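Local coordinates for leucine-rich repeat protein (Bacteroides thetaiotaomicron, PDB 4ECN), which is of unknown function but, as an extracellular protein built around leucine-rich repeats, probably binds other proteins, at residues 401-407 against 756-760; 673-679 against 697-703; 776-780 against 806-810; 823-827 against 842-847. All blocks are in the same frame, centred on the assembly; numbering follows the deposited sequence.

In the fold
These four contacts show variations in how a repeat solenoid is held. Contacts 2 and 3 join successive repeats of one parallel sheet; in both, one carbonyl receives two backbone amides at a bend before the strand, and a serine hydroxyl bonds too, accepting from an amide in largely buried contact 2, donating to a carbonyl in partly open contact 3. Fully buried contact 1 differs: side chains of helix 402-409 cover strand 757-759. Contact 3 meets contact 1 in the sheet (Ser756 O to Lys779 N) and at the helix (Leu403 to Gln810). Contact 4, also partly exposed, lies off this sheet near the C-terminus, where a leucine packs among apolar side chains beside one serine-to-carbonyl hydrogen bond.

Contact 1 of 4, residues 401-407 against 756-760; sequences SDLLQDA and SNMDV
Side chains fix a helix on a repeat sheet here, with a single hydrogen bond between the two segments. Helix 402-407 runs almost antiparallel to the extended strand 757-759 (172°), their axes 8.3 Å apart, with Leu404 opposite Asn757 (CA to CA 5.9 Å). Ser401, the N-cap, adopts the p rotamer, which lets its OG serve twice: it accepts from Leu404 N at 3.3 Å, closing the first turn, and donates to Asp759 OD2 at 2.7 Å. Asp759 is near t (chi1 -157°), sending its carboxylate toward the helix start. Leu404, in the mt rotamer, leans over the strand, with CD2 3.6 Å from Asn757 CB and CG 3.8 Å from Asp759 CB. Leu403, tp, brings CD2 to 3.5 Å from Asp759 OD2, and Ala407 rests against the Asn757 side chain one turn later. Strand alternation turns the intervening selenomethionine Met758 away, fully extended (ttt), into the solenoid interior beside Leu735, Phe747 and Phe781. The sheet is that of a leucine-rich repeat, so Asn757 and Asp759 belong to its concave face, here covered by a helix some 350 residues earlier in the chain, probably part of an insertion between repeats. On the neighbouring strands, Leu404 also touches Thr732 and Asp734 of strand 732-734, while Leu403 and Ala407 reach Ala780 of strand 780-782 and Leu403 continues to Gln810 and Gln812 of strand 810-812.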
loop_
_atom_site.group_PDB
_atom_site.type_symbol
_atom_site.label_atom_id
_atom_site.label_comp_id
_atom_site.label_asym_id
_atom_site.label_seq_id
_atom_site.Cartn_x
_atom_site.Cartn_y
_atom_site.Cartn_z
ATOM N N SER A 401 -28.618 12.914 7.763
ATOM C CA SER A 401 -29.583 12.244 6.889
ATOM C C SER A 401 -29.316 12.581 5.443
ATOM O O SER A 401 -28.726 13.640 5.164
ATOM C CB SER A 401 -31.004 12.662 7.245
ATOM O OG SER A 401 -31.230 14.045 7.011
ATOM N N ASP A 402 -29.834 11.740 4.517
ATOM C CA ASP A 402 -29.681 11.990 3.088
ATOM C C ASP A 402 -30.271 13.348 2.752
ATOM O O ASP A 402 -29.581 14.108 2.097
ATOM C CB ASP A 402 -30.285 10.875 2.234
ATOM C CG ASP A 402 -29.490 9.568 2.276
ATOM O OD1 ASP A 402 -28.789 9.318 3.298
ATOM O OD2 ASP A 402 -29.602 8.774 1.310
ATOM N N LEU A 403 -31.438 13.723 3.322
ATOM C CA LEU A 403 -32.038 15.056 3.142
ATOM C C LEU A 403 -31.041 16.194 3.446
ATOM O O LEU A 403 -30.878 17.093 2.608
ATOM C CB LEU A 403 -33.278 15.217 4.054
ATOM C CG LEU A 403 -33.765 16.656 4.371
ATOM C CD1 LEU A 403 -34.293 17.385 3.145
ATOM C CD2 LEU A 403 -34.811 16.646 5.446
ATOM N N LEU A 404 -30.397 16.156 4.645
ATOM C CA LEU A 404 -29.509 17.219 5.113
ATOM C C LEU A 404 -28.218 17.252 4.310
ATOM O O LEU A 404 -27.670 18.330 4.103
ATOM C CB LEU A 404 -29.206 17.092 6.618
ATOM C CG LEU A 404 -30.434 17.160 7.576
ATOM C CD1 LEU A 404 -30.015 17.282 8.993
ATOM C CD2 LEU A 404 -31.333 18.332 7.267
ATOM N N GLN A 405 -27.781 16.115 3.784
ATOM C CA GLN A 405 -26.579 16.073 2.958
ATOM C C GLN A 405 -26.859 16.705 1.620
ATOM O O GLN A 405 -26.082 17.531 1.185
ATOM C CB GLN A 405 -26.073 14.646 2.784
ATOM C CG GLN A 405 -25.557 14.001 4.072
ATOM C CD GLN A 405 -24.844 12.720 3.763
ATOM O OE1 GLN A 405 -24.100 12.609 2.782
ATOM N NE2 GLN A 405 -25.023 11.738 4.611
ATOM N N ASP A 406 -28.002 16.373 1.006
ATOM C CA ASP A 406 -28.467 16.909 -0.267
ATOM C C ASP A 406 -28.544 18.426 -0.180
ATOM O O ASP A 406 -27.944 19.105 -1.012
ATOM C CB ASP A 406 -29.824 16.294 -0.638
ATOM C CG ASP A 406 -29.754 14.799 -0.919
ATOM O OD1 ASP A 406 -28.619 14.281 -1.149
ATOM O OD2 ASP A 406 -30.828 14.139 -0.912
ATOM N N ALA A 407 -29.176 18.941 0.898
ATOM C CA ALA A 407 -29.307 20.364 1.202
ATOM C C ALA A 407 -27.922 21.095 1.210
ATOM O O ALA A 407 -27.802 22.174 0.629
ATOM C CB ALA A 407 -29.994 20.533 2.544
ATOM N N SER A 756 -30.464 26.653 8.328
ATOM C CA SER A 756 -30.640 26.237 6.935
ATOM C C SER A 756 -31.246 24.837 6.819
ATOM O O SER A 756 -32.176 24.646 6.036
ATOM C CB SER A 756 -29.313 26.264 6.171
ATOM O OG SER A 756 -28.988 27.535 5.636
ATOM N N ASN A 757 -30.694 23.851 7.544
ATOM C CA ASN A 757 -31.121 22.469 7.379
ATOM C C ASN A 757 -31.554 21.842 8.693
ATOM O O ASN A 757 -30.797 21.860 9.673
ATOM C CB ASN A 757 -29.964 21.659 6.779
ATOM C CG ASN A 757 -29.092 22.456 5.851
ATOM O OD1 ASN A 757 -29.544 22.956 4.815
ATOM N ND2 ASN A 757 -27.862 22.714 6.291
HETATM N N MSE A 758 -32.767 21.263 8.716
HETATM C CA MSE A 758 -33.266 20.610 9.928
HETATM C C MSE A 758 -34.067 19.372 9.585
HETATM O O MSE A 758 -34.929 19.410 8.707
HETATM C CB MSE A 758 -34.105 21.552 10.802
HETATM C CG MSE A 758 -34.438 20.921 12.145
HETATM SE SE MSE A 758 -34.953 22.183 13.474
HETATM C CE MSE A 758 -35.459 20.964 14.847
ATOM N N ASP A 759 -33.791 18.278 10.304
ATOM C CA ASP A 759 -34.495 17.018 10.104
ATOM C C ASP A 759 -34.988 16.470 11.450
ATOM O O ASP A 759 -34.181 16.160 12.335
ATOM C CB ASP A 759 -33.608 15.991 9.378
ATOM C CG ASP A 759 -34.361 14.886 8.654
ATOM O OD1 ASP A 759 -35.539 14.634 9.002
ATOM O OD2 ASP A 759 -33.764 14.249 7.765
ATOM N N VAL A 760 -36.322 16.409 11.606
ATOM C CA VAL A 760 -36.981 15.877 12.796
ATOM C C VAL A 760 -37.787 14.620 12.411
ATOM O O VAL A 760 -38.751 14.275 13.106
ATOM C CB VAL A 760 -37.859 16.904 13.568
ATOM C CG1 VAL A 760 -36.996 17.821 14.409
ATOM C CG2 VAL A 760 -38.783 17.700 12.653
#

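Contact 2 of 4, residues 673-679 against 697-703; sequences INASTVT and SPISTII
Val678, in the t rotamer, overlaps two isoleucines of the following repeat: its CG2 lies 3.8 Å from Ile699 CD1 and its CB 3.9 Å from Ile702 CD1. Strands 677-679 and 701-703 run parallel (3° apart, axes 5.0 Å), pairing Thr677 with Thr701, Val678 with Ile702 and Thr679 with Ile703. Val678 N donates to Thr701 O at 3.2 Å, and Ile703 N to Val678 O at 2.9 Å. These are adjacent coils of a leucine-rich repeat solenoid, joined through helix 690-694, whose Leu692 packs under Ile699 and Ile702 in the interior; the other face carries Thr677, Thr679, Thr701 and Ile703. Before the strand the chain turns a corner at Ser676 (phi/psi -70/-39), directing its O at two amides, Ser700 N at 2.8 Å and Thr701 N at 3.2 Å. Pro698 centres an inverse gamma turn, and its O shares a water with Ser676 OG. A second water lies 2.7 Å from each of Thr677 OG1, Ser700 OG and Thr701 OG1. At the N-terminal end Ile673 N donates to Ser697 OG at 3.0 Å, a hydroxyl that also bonds to Leu692 O; at the C-terminal end Thr679 OG1 bonds to Gln396 OE1.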
loop_
_atom_site.group_PDB
_atom_site.type_symbol
_atom_site.label_atom_id
_atom_site.label_comp_id
_atom_site.label_asym_id
_atom_site.label_seq_id
_atom_site.Cartn_x
_atom_site.Cartn_y
_atom_site.Cartn_z
ATOM N N ILE A 673 -16.657 23.095 23.643
ATOM C CA ILE A 673 -15.913 22.474 22.534
ATOM C C ILE A 673 -15.668 23.505 21.418
ATOM O O ILE A 673 -16.625 24.107 20.910
ATOM C CB ILE A 673 -16.649 21.215 21.948
ATOM C CG1 ILE A 673 -17.223 20.263 23.039
ATOM C CG2 ILE A 673 -15.781 20.471 20.903
ATOM C CD1 ILE A 673 -18.031 19.103 22.535
ATOM N N ASN A 674 -14.401 23.655 20.988
ATOM C CA ASN A 674 -14.033 24.557 19.901
ATOM C C ASN A 674 -14.036 23.772 18.575
ATOM O O ASN A 674 -12.981 23.446 18.044
ATOM C CB ASN A 674 -12.683 25.206 20.188
ATOM C CG ASN A 674 -11.568 24.226 20.479
ATOM O OD1 ASN A 674 -11.617 23.434 21.423
ATOM N ND2 ASN A 674 -10.530 24.273 19.674
ATOM N N ALA A 675 -15.234 23.440 18.059
ATOM C CA ALA A 675 -15.398 22.648 16.843
ATOM C C ALA A 675 -16.676 23.012 16.109
ATOM O O ALA A 675 -17.714 23.239 16.741
ATOM C CB ALA A 675 -15.406 21.166 17.171
ATOM N N SER A 676 -16.594 23.049 14.756
ATOM C CA SER A 676 -17.705 23.408 13.878
ATOM C C SER A 676 -18.777 22.328 13.868
ATOM O O SER A 676 -19.947 22.669 13.852
ATOM C CB SER A 676 -17.203 23.650 12.461
ATOM O OG SER A 676 -16.162 24.616 12.448
ATOM N N THR A 677 -18.387 21.032 13.894
ATOM C CA THR A 677 -19.327 19.909 13.885
ATOM C C THR A 677 -19.139 19.056 15.154
ATOM O O THR A 677 -18.016 18.717 15.545
ATOM C CB THR A 677 -19.179 19.064 12.606
ATOM O OG1 THR A 677 -19.415 19.882 11.452
ATOM C CG2 THR A 677 -20.136 17.888 12.573
ATOM N N VAL A 678 -20.272 18.730 15.804
ATOM C CA VAL A 678 -20.315 17.913 17.019
ATOM C C VAL A 678 -21.256 16.764 16.735
ATOM O O VAL A 678 -22.422 17.011 16.423
ATOM C CB VAL A 678 -20.700 18.718 18.285
ATOM C CG1 VAL A 678 -20.858 17.800 19.490
ATOM C CG2 VAL A 678 -19.670 19.804 18.571
ATOM N N THR A 679 -20.725 15.513 16.747
ATOM C CA THR A 679 -21.532 14.335 16.458
ATOM C C THR A 679 -21.821 13.621 17.746
ATOM O O THR A 679 -20.900 13.159 18.422
ATOM C CB THR A 679 -20.867 13.413 15.443
ATOM O OG1 THR A 679 -20.324 14.170 14.356
ATOM C CG2 THR A 679 -21.809 12.301 14.964
ATOM N N SER A 697 -19.719 27.539 22.433
ATOM C CA SER A 697 -19.083 26.635 21.482
ATOM C C SER A 697 -19.452 27.043 20.034
ATOM O O SER A 697 -20.632 27.241 19.738
ATOM C CB SER A 697 -19.485 25.196 21.774
ATOM O OG SER A 697 -19.010 24.786 23.046
ATOM N N PRO A 698 -18.461 27.233 19.124
ATOM C CA PRO A 698 -18.797 27.692 17.757
ATOM C C PRO A 698 -19.297 26.555 16.867
ATOM O O PRO A 698 -18.710 26.286 15.809
ATOM C CB PRO A 698 -17.477 28.269 17.240
ATOM C CG PRO A 698 -16.425 27.583 18.032
ATOM C CD PRO A 698 -17.003 27.066 19.302
ATOM N N ILE A 699 -20.405 25.914 17.281
ATOM C CA ILE A 699 -21.000 24.793 16.558
ATOM C C ILE A 699 -21.908 25.311 15.441
ATOM O O ILE A 699 -22.792 26.141 15.700
ATOM C CB ILE A 699 -21.779 23.868 17.531
ATOM C CG1 ILE A 699 -20.939 23.538 18.790
ATOM C CG2 ILE A 699 -22.240 22.581 16.816
ATOM C CD1 ILE A 699 -21.672 22.739 19.891
ATOM N N SER A 700 -21.700 24.807 14.203
ATOM C CA SER A 700 -22.505 25.138 13.018
ATOM C C SER A 700 -23.362 23.951 12.573
ATOM O O SER A 700 -24.363 24.154 11.890
ATOM C CB SER A 700 -21.619 25.588 11.869
ATOM O OG SER A 700 -20.755 24.552 11.453
ATOM N N THR A 701 -22.966 22.712 12.946
ATOM C CA THR A 701 -23.703 21.473 12.674
ATOM C C THR A 701 -23.741 20.666 13.970
ATOM O O THR A 701 -22.676 20.400 14.543
ATOM C CB THR A 701 -23.081 20.682 11.502
ATOM O OG1 THR A 701 -22.905 21.536 10.375
ATOM C CG2 THR A 701 -23.923 19.503 11.083
ATOM N N ILE A 702 -24.959 20.295 14.452
ATOM C CA ILE A 702 -25.111 19.484 15.669
ATOM C C ILE A 702 -25.831 18.218 15.250
ATOM O O ILE A 702 -26.933 18.305 14.719
ATOM C CB ILE A 702 -25.800 20.228 16.868
ATOM C CG1 ILE A 702 -25.697 19.444 18.178
ATOM C CG2 ILE A 702 -27.255 20.663 16.596
ATOM C CD1 ILE A 702 -24.438 19.505 18.814
ATOM N N ILE A 703 -25.191 17.043 15.428
ATOM C CA ILE A 703 -25.820 15.790 14.997
ATOM C C ILE A 703 -26.243 15.049 16.273
ATOM O O ILE A 703 -25.402 14.534 17.003
ATOM C CB ILE A 703 -24.924 14.941 14.034
ATOM C CG1 ILE A 703 -24.294 15.818 12.930
ATOM C CG2 ILE A 703 -25.725 13.801 13.409
ATOM C CD1 ILE A 703 -23.312 15.138 12.053
HETATM O O HOH W 1 -17.784 27.081 13.146
HETATM O O HOH W 2 -20.254 22.128 10.276
#

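Contact 3 of 4, residues 776-780 against 806-810; sequences SQLKA and PSLIQ
Both segments run the same way, 7° apart end to end, and each kinks just before entering its strand: Lys779 (phi/psi -100/-24) and Ile809 (-109/-51) leave the extended region, and Ala780 and Gln810 return to it. Ala780 pairs with Gln810 in parallel (CA to CA 4.7 Å), and Lys779 lies opposite Leu808 (4.1 Å). The kink aims Lys779 O at two amides, Ile809 N at 2.8 Å and Gln810 N at 3.2 Å. Ala780 CA-H points at Gln810 O, with CA 3.3 Å from that oxygen. This is the start of the parallel strand in two successive leucine-rich repeats, where Leu778 and Leu808 fill equivalent places. Both leucines are tp and pack together along the solenoid, Leu778 CG lying 4.2 Å from Leu808 CD1. Ser807, m, donates its OG to Ser776 O in a very short bond of 2.5 Å. The CA-CB bond of Lys779 points away, yet its CG lies 4.2 Å from Ser807 CB, and NZ bonds to Ser756 OG; Gln810 OE1 accepts from Arg410.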
loop_
_atom_site.group_PDB
_atom_site.type_symbol
_atom_site.label_atom_id
_atom_site.label_comp_id
_atom_site.label_asym_id
_atom_site.label_seq_id
_atom_site.Cartn_x
_atom_site.Cartn_y
_atom_site.Cartn_z
ATOM N N SER A 776 -35.519 32.677 7.836
ATOM C CA SER A 776 -35.543 33.218 6.480
ATOM C C SER A 776 -34.575 32.476 5.601
ATOM O O SER A 776 -34.624 32.624 4.380
ATOM C CB SER A 776 -35.180 34.702 6.498
ATOM O OG SER A 776 -33.872 34.939 6.996
ATOM N N GLN A 777 -33.654 31.710 6.243
ATOM C CA GLN A 777 -32.569 30.975 5.614
ATOM C C GLN A 777 -32.837 29.486 5.589
ATOM O O GLN A 777 -31.962 28.750 5.154
ATOM C CB GLN A 777 -31.253 31.256 6.360
ATOM C CG GLN A 777 -30.869 32.741 6.422
ATOM C CD GLN A 777 -30.585 33.381 5.067
ATOM O OE1 GLN A 777 -29.662 32.998 4.335
ATOM N NE2 GLN A 777 -31.314 34.431 4.748
ATOM N N LEU A 778 -34.027 29.025 6.035
ATOM C CA LEU A 778 -34.339 27.594 6.009
ATOM C C LEU A 778 -34.489 27.138 4.566
ATOM O O LEU A 778 -35.402 27.599 3.887
ATOM C CB LEU A 778 -35.606 27.271 6.830
ATOM C CG LEU A 778 -35.945 25.763 7.019
ATOM C CD1 LEU A 778 -34.934 25.063 7.942
ATOM C CD2 LEU A 778 -37.345 25.577 7.565
ATOM N N LYS A 779 -33.563 26.271 4.092
ATOM C CA LYS A 779 -33.548 25.732 2.715
ATOM C C LYS A 779 -34.133 24.291 2.629
ATOM O O LYS A 779 -34.593 23.903 1.550
ATOM C CB LYS A 779 -32.126 25.741 2.120
ATOM C CG LYS A 779 -31.648 27.136 1.689
ATOM C CD LYS A 779 -30.418 27.561 2.470
ATOM C CE LYS A 779 -30.057 29.015 2.323
ATOM N NZ LYS A 779 -28.963 29.402 3.264
ATOM N N ALA A 780 -34.121 23.514 3.745
ATOM C CA ALA A 780 -34.625 22.132 3.796
ATOM C C ALA A 780 -35.152 21.776 5.159
ATOM O O ALA A 780 -34.479 22.000 6.176
ATOM C CB ALA A 780 -33.533 21.146 3.425
ATOM N N PRO A 806 -39.308 31.905 2.646
ATOM C CA PRO A 806 -38.548 32.500 1.541
ATOM C C PRO A 806 -37.388 31.677 0.992
ATOM O O PRO A 806 -37.073 31.895 -0.170
ATOM C CB PRO A 806 -37.982 33.785 2.156
ATOM C CG PRO A 806 -38.125 33.638 3.615
ATOM C CD PRO A 806 -39.354 32.826 3.800
ATOM N N SER A 807 -36.742 30.789 1.770
ATOM C CA SER A 807 -35.583 30.074 1.224
ATOM C C SER A 807 -35.816 28.574 1.039
ATOM O O SER A 807 -34.952 27.897 0.467
ATOM C CB SER A 807 -34.376 30.263 2.134
ATOM O OG SER A 807 -34.014 31.629 2.198
ATOM N N LEU A 808 -36.963 28.063 1.520
ATOM C CA LEU A 808 -37.331 26.642 1.525
ATOM C C LEU A 808 -37.416 26.044 0.107
ATOM O O LEU A 808 -38.202 26.486 -0.724
ATOM C CB LEU A 808 -38.667 26.432 2.265
ATOM C CG LEU A 808 -38.963 25.013 2.737
ATOM C CD1 LEU A 808 -37.799 24.399 3.517
ATOM C CD2 LEU A 808 -40.201 24.984 3.571
ATOM N N ILE A 809 -36.590 25.020 -0.131
ATOM C CA ILE A 809 -36.479 24.287 -1.391
ATOM C C ILE A 809 -37.072 22.882 -1.235
ATOM O O ILE A 809 -37.874 22.461 -2.081
ATOM C CB ILE A 809 -34.995 24.218 -1.860
ATOM C CG1 ILE A 809 -34.495 25.580 -2.312
ATOM C CG2 ILE A 809 -34.774 23.156 -2.951
ATOM C CD1 ILE A 809 -33.015 25.629 -2.378
ATOM N N GLN A 810 -36.635 22.149 -0.191
ATOM C CA GLN A 810 -37.058 20.778 0.050
ATOM C C GLN A 810 -37.856 20.629 1.351
ATOM O O GLN A 810 -37.482 21.161 2.400
ATOM C CB GLN A 810 -35.831 19.858 0.095
ATOM C CG GLN A 810 -36.199 18.382 0.061
ATOM C CD GLN A 810 -35.063 17.444 -0.234
ATOM O OE1 GLN A 810 -33.921 17.845 -0.442
ATOM N NE2 GLN A 810 -35.357 16.157 -0.235
#

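Contact 4 of 4, residues 823-827 against 842-847; sequences EKLTP and IDVTSV
Leu825, in the mt rotamer, is the apolar centre at which two parts of the terminal leucine-rich repeats meet: an irregular loop leading to strand 831-833, and the end of strand 841-843, which pairs with strand 865-867 in a small parallel sheet separate from the long repeat sheet. Its CD1 lies 3.9 Å from Val844 CG1 and 4.2 Å from Ile842 CD1, while its CB is 3.8 Å from Val847 CG1; Tyr856 touches both Leu825 and Val847. Loop 823-827 stays extended as far as Thr826, and Leu825 is opposite Ser846 (CA to CA 6.1 Å), Pro827 opposite Val847 (5.7 Å). Val847 CG1 also approaches Thr826 O at 3.5 Å. Farther out, Lys824 lays its all-t chain past Ser846, CG to CB 3.4 Å. Ser846, p, donates its OG to Leu825 O at 2.9 Å. The chain before it turns at Val844, where Asp843 forms an Asx turn: its OD1 accepts from Thr845 N at 2.9 Å and from Thr845 OG1 at 2.6 Å.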
loop_
_atom_site.group_PDB
_atom_site.type_symbol
_atom_site.label_atom_id
_atom_site.label_comp_id
_atom_site.label_asym_id
_atom_site.label_seq_id
_atom_site.Cartn_x
_atom_site.Cartn_y
_atom_site.Cartn_z
ATOM N N GLU A 823 -53.199 25.030 0.617
ATOM C CA GLU A 823 -52.164 25.893 0.047
ATOM C C GLU A 823 -51.900 25.611 -1.429
ATOM O O GLU A 823 -51.841 24.450 -1.853
ATOM C CB GLU A 823 -50.826 25.755 0.784
ATOM C CG GLU A 823 -50.797 26.307 2.184
ATOM C CD GLU A 823 -49.381 26.528 2.659
ATOM O OE1 GLU A 823 -48.802 27.584 2.325
ATOM O OE2 GLU A 823 -48.850 25.654 3.377
ATOM N N LYS A 824 -51.703 26.689 -2.198
ATOM C CA LYS A 824 -51.285 26.650 -3.594
ATOM C C LYS A 824 -49.764 26.465 -3.560
ATOM O O LYS A 824 -49.058 27.271 -2.939
ATOM C CB LYS A 824 -51.754 27.933 -4.324
ATOM C CG LYS A 824 -51.442 28.012 -5.817
ATOM C CD LYS A 824 -51.767 29.401 -6.413
ATOM C CE LYS A 824 -51.496 29.464 -7.906
ATOM N NZ LYS A 824 -51.635 30.835 -8.469
ATOM N N LEU A 825 -49.274 25.346 -4.115
ATOM C CA LEU A 825 -47.839 25.056 -4.093
ATOM C C LEU A 825 -47.082 26.059 -4.913
ATOM O O LEU A 825 -47.570 26.523 -5.948
ATOM C CB LEU A 825 -47.494 23.643 -4.579
ATOM C CG LEU A 825 -48.002 22.474 -3.760
ATOM C CD1 LEU A 825 -47.648 21.169 -4.433
ATOM C CD2 LEU A 825 -47.462 22.503 -2.331
ATOM N N THR A 826 -45.891 26.408 -4.433
ATOM C CA THR A 826 -45.051 27.373 -5.112
ATOM C C THR A 826 -44.031 26.620 -5.957
ATOM O O THR A 826 -43.652 25.499 -5.591
ATOM C CB THR A 826 -44.389 28.343 -4.110
ATOM O OG1 THR A 826 -43.557 27.635 -3.176
ATOM C CG2 THR A 826 -45.406 29.229 -3.400
ATOM N N PRO A 827 -43.584 27.206 -7.099
ATOM C CA PRO A 827 -42.559 26.524 -7.906
ATOM C C PRO A 827 -41.186 26.614 -7.255
ATOM O O PRO A 827 -40.255 25.926 -7.683
ATOM C CB PRO A 827 -42.594 27.281 -9.239
ATOM C CG PRO A 827 -43.115 28.623 -8.918
ATOM C CD PRO A 827 -43.955 28.519 -7.682
ATOM N N ILE A 842 -54.794 16.920 -2.251
ATOM C CA ILE A 842 -54.048 18.112 -2.661
ATOM C C ILE A 842 -54.203 18.364 -4.196
ATOM O O ILE A 842 -54.367 17.420 -4.976
ATOM C CB ILE A 842 -52.566 17.932 -2.252
ATOM C CG1 ILE A 842 -51.802 19.274 -2.257
ATOM C CG2 ILE A 842 -51.852 16.807 -3.067
ATOM C CD1 ILE A 842 -50.319 19.205 -1.798
ATOM N N ASP A 843 -54.167 19.654 -4.604
ATOM C CA ASP A 843 -54.240 20.083 -6.005
ATOM C C ASP A 843 -52.892 20.710 -6.404
ATOM O O ASP A 843 -52.435 21.685 -5.783
ATOM C CB ASP A 843 -55.409 21.045 -6.247
ATOM C CG ASP A 843 -55.660 21.349 -7.718
ATOM O OD1 ASP A 843 -54.763 21.938 -8.365
ATOM O OD2 ASP A 843 -56.776 21.049 -8.206
ATOM N N VAL A 844 -52.264 20.138 -7.439
ATOM C CA VAL A 844 -50.932 20.562 -7.858
ATOM C C VAL A 844 -50.957 21.325 -9.221
ATOM O O VAL A 844 -49.902 21.455 -9.851
ATOM C CB VAL A 844 -49.978 19.343 -7.920
ATOM C CG1 VAL A 844 -49.794 18.727 -6.536
ATOM C CG2 VAL A 844 -50.455 18.295 -8.921
ATOM N N THR A 845 -52.119 21.901 -9.621
ATOM C CA THR A 845 -52.270 22.663 -10.870
ATOM C C THR A 845 -51.210 23.786 -10.954
ATOM O O THR A 845 -50.585 23.953 -12.005
ATOM C CB THR A 845 -53.700 23.238 -10.967
ATOM O OG1 THR A 845 -54.632 22.160 -10.977
ATOM C CG2 THR A 845 -53.928 24.101 -12.202
ATOM N N SER A 846 -50.990 24.518 -9.844
ATOM C CA SER A 846 -50.051 25.637 -9.739
ATOM C C SER A 846 -48.619 25.280 -10.185
ATOM O O SER A 846 -47.937 26.122 -10.773
ATOM C CB SER A 846 -50.001 26.152 -8.304
ATOM O OG SER A 846 -49.709 25.143 -7.352
ATOM N N VAL A 847 -48.174 24.049 -9.915
ATOM C CA VAL A 847 -46.815 23.597 -10.217
ATOM C C VAL A 847 -46.832 22.547 -11.349
ATOM O O VAL A 847 -45.766 22.036 -11.728
ATOM C CB VAL A 847 -46.140 23.048 -8.933
ATOM C CG1 VAL A 847 -45.881 24.172 -7.950
ATOM C CG2 VAL A 847 -46.967 21.944 -8.272
HETATM O O HOH W 3 -54.057 22.799 -3.121
#